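Local coordinates for mosquitocidal toxin (Bacillus sphaericus, PDB 2CB4), which probably transfers ADP-ribose from NAD to target proteins in mosquito cells, the chain being the catalytic domain of a larger toxin, at residues N148-Y152 against N240-S244; L42-P48 against T109-N113. The protein carries 1 engineered substitution. All coordinates share one frame; numbering follows the deposited sequence.

Contact 1. Residues N148-Y152 against N240-S244; sequences NNIIY and NNMDS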
loop_
_atom_site.group_PDB
_atom_site.type_symbol
_atom_site.label_atom_id
_atom_site.label_comp_id
_atom_site.label_asym_id
_atom_site.label_seq_id
_atom_site.Cartn_x
_atom_site.Cartn_y
_atom_site.Cartn_z
ATOM N N ASN A 148 15.302 -15.045 -36.651
ATOM C CA ASN A 148 14.922 -13.680 -36.296
ATOM C C ASN A 148 15.576 -13.210 -35.024
ATOM O O ASN A 148 15.465 -13.851 -33.955
ATOM C CB ASN A 148 13.378 -13.576 -36.138
ATOM C CG ASN A 148 12.628 -14.154 -37.356
ATOM O OD1 ASN A 148 12.001 -15.220 -37.283
ATOM N ND2 ASN A 148 12.798 -13.514 -38.504
ATOM N N ASN A 149 16.252 -12.071 -35.145
ATOM C CA ASN A 149 16.890 -11.444 -34.015
ATOM C C ASN A 149 17.919 -12.303 -33.303
ATOM O O ASN A 149 18.672 -13.037 -33.953
ATOM C CB ASN A 149 15.827 -10.849 -33.068
ATOM C CG ASN A 149 14.814 -9.956 -33.818
ATOM O OD1 ASN A 149 13.639 -10.284 -33.929
ATOM N ND2 ASN A 149 15.297 -8.868 -34.367
ATOM N N ILE A 150 17.962 -12.182 -31.978
ATOM C CA ILE A 150 18.926 -12.870 -31.133
ATOM C C ILE A 150 18.334 -14.044 -30.356
ATOM O O ILE A 150 17.382 -13.891 -29.586
ATOM C CB ILE A 150 19.517 -11.876 -30.086
ATOM C CG1 ILE A 150 20.063 -10.636 -30.805
ATOM C CG2 ILE A 150 20.586 -12.563 -29.200
ATOM C CD1 ILE A 150 20.518 -9.523 -29.860
ATOM N N ILE A 151 18.934 -15.216 -30.545
ATOM C CA ILE A 151 18.495 -16.408 -29.843
ATOM C C ILE A 151 19.734 -17.203 -29.430
ATOM O O ILE A 151 20.804 -17.130 -30.074
ATOM C CB ILE A 151 17.482 -17.250 -30.690
ATOM C CG1 ILE A 151 16.771 -18.280 -29.797
ATOM C CG2 ILE A 151 18.175 -17.906 -31.899
ATOM C CD1 ILE A 151 15.572 -18.908 -30.423
ATOM N N TYR A 152 19.598 -17.941 -28.338
ATOM C CA TYR A 152 20.692 -18.759 -27.814
ATOM C C TYR A 152 20.326 -20.243 -27.875
ATOM O O TYR A 152 19.174 -20.621 -27.688
ATOM C CB TYR A 152 20.967 -18.364 -26.345
ATOM C CG TYR A 152 21.430 -16.920 -26.206
ATOM C CD1 TYR A 152 22.799 -16.596 -26.245
ATOM C CD2 TYR A 152 20.499 -15.868 -26.109
ATOM C CE1 TYR A 152 23.219 -15.286 -26.179
ATOM C CE2 TYR A 152 20.926 -14.535 -26.060
ATOM C CZ TYR A 152 22.287 -14.257 -26.097
ATOM O OH TYR A 152 22.752 -12.952 -26.011
ATOM N N ASN A 240 24.704 -9.808 -22.141
ATOM C CA ASN A 240 23.346 -9.367 -21.915
ATOM C C ASN A 240 22.523 -9.124 -23.134
ATOM O O ASN A 240 21.455 -8.538 -23.013
ATOM C CB ASN A 240 23.359 -8.083 -21.093
ATOM C CG ASN A 240 23.139 -8.354 -19.648
ATOM O OD1 ASN A 240 24.043 -8.149 -18.829
ATOM N ND2 ASN A 240 21.982 -8.965 -19.329
ATOM N N ASN A 241 22.985 -9.539 -24.314
ATOM C CA ASN A 241 22.194 -9.262 -25.518
ATOM C C ASN A 241 20.894 -9.998 -25.576
ATOM O O ASN A 241 20.841 -11.227 -25.544
ATOM C CB ASN A 241 22.991 -9.471 -26.812
ATOM C CG ASN A 241 24.343 -8.813 -26.761
ATOM O OD1 ASN A 241 24.531 -7.791 -26.100
ATOM N ND2 ASN A 241 25.309 -9.432 -27.395
HETATM N N MSE A 242 19.836 -9.239 -25.714
HETATM C CA MSE A 242 18.507 -9.822 -25.781
HETATM C C MSE A 242 17.583 -8.927 -26.612
HETATM O O MSE A 242 17.773 -7.721 -26.674
HETATM C CB MSE A 242 17.981 -9.721 -24.350
HETATM C CG MSE A 242 17.105 -10.877 -23.986
HETATM SE SE MSE A 242 16.247 -10.849 -22.250
HETATM C CE MSE A 242 14.779 -11.889 -22.930
ATOM N N ASP A 243 16.558 -9.518 -27.206
ATOM C CA ASP A 243 15.567 -8.771 -27.987
ATOM C C ASP A 243 14.734 -7.789 -27.129
ATOM O O ASP A 243 14.346 -8.104 -25.992
ATOM C CB ASP A 243 14.608 -9.751 -28.666
ATOM C CG ASP A 243 15.304 -10.666 -29.634
ATOM O OD1 ASP A 243 16.367 -10.282 -30.192
ATOM O OD2 ASP A 243 14.759 -11.755 -29.874
ATOM N N SER A 244 14.441 -6.617 -27.702
ATOM C CA SER A 244 13.652 -5.560 -27.026
ATOM C C SER A 244 14.142 -5.277 -25.591
ATOM O O SER A 244 13.716 -4.308 -24.936
ATOM C CB SER A 244 12.129 -5.859 -27.061
ATOM O OG SER A 244 11.747 -6.908 -26.167
HETATM O O HOH W 1 17.074 -12.420 -27.306
HETATM O O HOH W 2 24.848 -11.919 -24.588
#
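Ile-150 opens strand 150-156 of the catalytic domain's mixed sheet and rests its side chain on Asn-241 and Asp-243, in the loop after strand 229-231. Ile-150 CB lies 3.5 Å from Asp-243 OD1. Held anti to the carbonyl carbon (chi1 -53°), Ile-150 CG1 passes the same Asp-243 OD1 at 3.8 Å. Ile-150 CD1 then ends 3.9 Å from Asn-241 CB. The other branch, Ile-150 CG2, approaches Asn-241 O at 3.9 Å. Polar bonds flank this hydrocarbon. Ile-150 N donates to the syn lone pair of Asp-243 OD1 (3.1 Å, nearly straight at 162°), and one water joins Ile-150 O to Asp-243 N. Farther along, Tyr-152 OH gives a short 2.6 Å bond to Asn-241 O, which meets the ring at its edge; the hydroxyl lies in the carbonyl plane, on a lone pair. A second water donates to Tyr-152 OH and accepts from Asn-241 N. Asp-243 OD2 forms a salt bridge with Arg-83, and Asn-241 ND2 bonds to Glu-197 on neighbouring strand 192-199. Shared between a strand N-H and an arginine, the Asp-243 carboxylate is probably ionised; directed bonds and two waters hold the loop, with Ile-150 packed between them.

Contact 2. Residues L42-P48 against T109-N113; sequences LISTRIP and THLLN
The closest packing between 42-48 and 109-113 is at Ile-43, whose two branches meet different residues. Ile-43 CG1 comes within 3.8 Å of Thr-109 O and 4.2 Å of Thr-109 CB. Ile-43 CG2, anti to the backbone N, lies 4.1 Å from Leu-111 CB. Ile-43 and Leu-111 also both touch Phe-123 at the start of strand 123-131, which makes this a small apolar core. Beside them Leu-42 crosses Thr-109 at about a right angle, with Leu-42 CG 4.0 Å from Thr-109 OG1; a chi1 of 53° places the hydroxyl between the backbone N and the carbonyl carbon, facing Leu-42. No direct hydrogen bond spans the two segments. Instead, a water donates to Ile-43 O at 2.7 Å and accepts from Leu-111 N at 3.2 Å, linking the last part of helix 36-44 to the first turn of helix 111-117. Toward the other end the packing thins. Leu-112 CD1 meets Ile-47 CG2 and Pro-48 CD, each at 4.3 Å, in lighter contacts at the end of the type I turn of Ser-44 to Ile-47 and just after it. Arg-46 lays its CB over one face of the His-110 ring, but the rest of its side chain leads away from 109-113. Arg-46 is exposed while His-110 is buried, and Asp-34 of a neighbouring subunit packs against both. His-110 is the N-cap of helix 111-117 and the centre of an inverse gamma turn, in which Leu-111 N reaches Thr-109 O in a weak bond. The last turn of helix 36-44, running into a type I turn, is thus packed together with the start of helix 111-117 and joined to it by one water, on the periphery of this ADP-ribosyltransferase domain.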
loop_
_atom_site.group_PDB
_atom_site.type_symbol
_atom_site.label_atom_id
_atom_site.label_comp_id
_atom_site.label_asym_id
_atom_site.label_seq_id
_atom_site.Cartn_x
_atom_site.Cartn_y
_atom_site.Cartn_z
ATOM N N LEU A 42 1.892 -37.372 -7.816
ATOM C CA LEU A 42 1.192 -36.160 -8.222
ATOM C C LEU A 42 1.101 -36.053 -9.759
ATOM O O LEU A 42 0.055 -35.747 -10.310
ATOM C CB LEU A 42 1.965 -34.972 -7.669
ATOM C CG LEU A 42 1.257 -33.735 -7.146
ATOM C CD1 LEU A 42 -0.038 -34.101 -6.488
ATOM C CD2 LEU A 42 2.175 -33.073 -6.151
ATOM N N ILE A 43 2.199 -36.330 -10.446
ATOM C CA ILE A 43 2.223 -36.279 -11.905
ATOM C C ILE A 43 1.514 -37.494 -12.540
ATOM O O ILE A 43 0.730 -37.344 -13.470
ATOM C CB ILE A 43 3.701 -36.243 -12.423
ATOM C CG1 ILE A 43 4.392 -34.946 -12.017
ATOM C CG2 ILE A 43 3.775 -36.509 -13.913
ATOM C CD1 ILE A 43 5.897 -34.940 -12.298
ATOM N N SER A 44 1.833 -38.692 -12.053
ATOM C CA SER A 44 1.288 -39.969 -12.564
ATOM C C SER A 44 -0.235 -40.134 -12.536
ATOM O O SER A 44 -0.824 -40.764 -13.416
ATOM C CB SER A 44 1.929 -41.136 -11.825
ATOM O OG SER A 44 3.192 -41.436 -12.391
ATOM N N THR A 45 -0.866 -39.570 -11.523
ATOM C CA THR A 45 -2.306 -39.676 -11.389
ATOM C C THR A 45 -3.136 -38.880 -12.391
ATOM O O THR A 45 -4.334 -39.117 -12.526
ATOM C CB THR A 45 -2.753 -39.404 -9.947
ATOM O OG1 THR A 45 -2.608 -37.998 -9.647
ATOM C CG2 THR A 45 -1.904 -40.266 -8.986
ATOM N N ARG A 46 -2.518 -37.944 -13.099
ATOM C CA ARG A 46 -3.262 -37.182 -14.103
ATOM C C ARG A 46 -2.911 -37.742 -15.486
ATOM O O ARG A 46 -3.140 -37.093 -16.523
ATOM C CB ARG A 46 -2.978 -35.673 -14.012
ATOM C CG ARG A 46 -3.533 -34.978 -12.767
ATOM C CD ARG A 46 -5.053 -34.905 -12.794
ATOM N NE ARG A 46 -5.621 -34.570 -11.484
ATOM C CZ ARG A 46 -6.931 -34.512 -11.218
ATOM N NH1 ARG A 46 -7.813 -34.770 -12.186
ATOM N NH2 ARG A 46 -7.353 -34.189 -9.994
ATOM N N ILE A 47 -2.340 -38.948 -15.497
ATOM C CA ILE A 47 -1.983 -39.611 -16.748
ATOM C C ILE A 47 -2.717 -40.958 -16.875
ATOM O O ILE A 47 -2.380 -41.933 -16.187
ATOM C CB ILE A 47 -0.464 -39.839 -16.899
ATOM C CG1 ILE A 47 0.310 -38.533 -16.658
ATOM C CG2 ILE A 47 -0.158 -40.473 -18.261
ATOM C CD1 ILE A 47 1.797 -38.644 -16.911
ATOM N N PRO A 48 -3.717 -41.002 -17.755
ATOM C CA PRO A 48 -4.488 -42.224 -17.973
ATOM C C PRO A 48 -3.573 -43.373 -18.398
ATOM O O PRO A 48 -2.648 -43.182 -19.191
ATOM C CB PRO A 48 -5.424 -41.848 -19.132
ATOM C CG PRO A 48 -5.458 -40.365 -19.140
ATOM C CD PRO A 48 -4.095 -39.941 -18.700
ATOM N N THR A 109 1.746 -29.254 -12.128
ATOM C CA THR A 109 2.360 -30.568 -12.361
ATOM C C THR A 109 1.697 -31.348 -13.464
ATOM O O THR A 109 2.048 -32.483 -13.710
ATOM C CB THR A 109 2.374 -31.442 -11.073
ATOM O OG1 THR A 109 1.049 -31.512 -10.522
ATOM C CG2 THR A 109 3.295 -30.824 -10.040
ATOM N N HIS A 110 0.744 -30.723 -14.144
ATOM C CA HIS A 110 0.048 -31.383 -15.226
ATOM C C HIS A 110 0.898 -31.527 -16.480
ATOM O O HIS A 110 0.855 -30.707 -17.401
ATOM C CB HIS A 110 -1.303 -30.727 -15.506
ATOM C CG HIS A 110 -2.222 -31.595 -16.295
ATOM N ND1 HIS A 110 -3.597 -31.584 -16.128
ATOM C CD2 HIS A 110 -1.969 -32.535 -17.250
ATOM C CE1 HIS A 110 -4.147 -32.460 -16.960
ATOM N NE2 HIS A 110 -3.179 -33.054 -17.645
ATOM N N LEU A 111 1.660 -32.614 -16.516
ATOM C CA LEU A 111 2.568 -32.912 -17.609
ATOM C C LEU A 111 2.011 -32.935 -19.018
ATOM O O LEU A 111 2.614 -32.375 -19.932
ATOM C CB LEU A 111 3.388 -34.173 -17.312
ATOM C CG LEU A 111 4.476 -34.523 -18.340
ATOM C CD1 LEU A 111 5.472 -33.376 -18.479
ATOM C CD2 LEU A 111 5.178 -35.803 -17.932
ATOM N N LEU A 112 0.887 -33.614 -19.221
ATOM C CA LEU A 112 0.292 -33.699 -20.566
ATOM C C LEU A 112 -0.226 -32.357 -21.061
ATOM O O LEU A 112 -0.088 -32.047 -22.235
ATOM C CB LEU A 112 -0.814 -34.765 -20.626
ATOM C CG LEU A 112 -0.293 -36.194 -20.857
ATOM C CD1 LEU A 112 -1.424 -37.199 -20.660
ATOM C CD2 LEU A 112 0.372 -36.364 -22.230
ATOM N N ASN A 113 -0.760 -31.539 -20.162
ATOM C CA ASN A 113 -1.248 -30.247 -20.547
ATOM C C ASN A 113 -0.092 -29.338 -20.873
ATOM O O ASN A 113 -0.152 -28.525 -21.825
ATOM C CB ASN A 113 -2.089 -29.622 -19.445
ATOM C CG ASN A 113 -3.519 -30.041 -19.507
ATOM O OD1 ASN A 113 -3.949 -30.846 -20.384
ATOM N ND2 ASN A 113 -4.285 -29.541 -18.590
HETATM O O HOH W 3 0.456 -35.023 -14.825
#

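Overall arrangement
The two contacts lie far apart, their centres about 34 Å from each other and their nearest atoms about 20 Å, and they share no secondary-structure element. Contact 1 is a surface contact that fixes a loop to one strand of the large mixed sheet; contact 2 is partly buried and brings two helix ends together near strand 123-131 of the same sheet. Their chemistry differs accordingly. Direct hydrogen bonds, two waters and a carboxylate mark contact 1, whereas contact 2 relies on aliphatic packing, with water providing its one polar bridge. Each also touches a neighbouring subunit, so both sit where the domain's outer surface meets another copy.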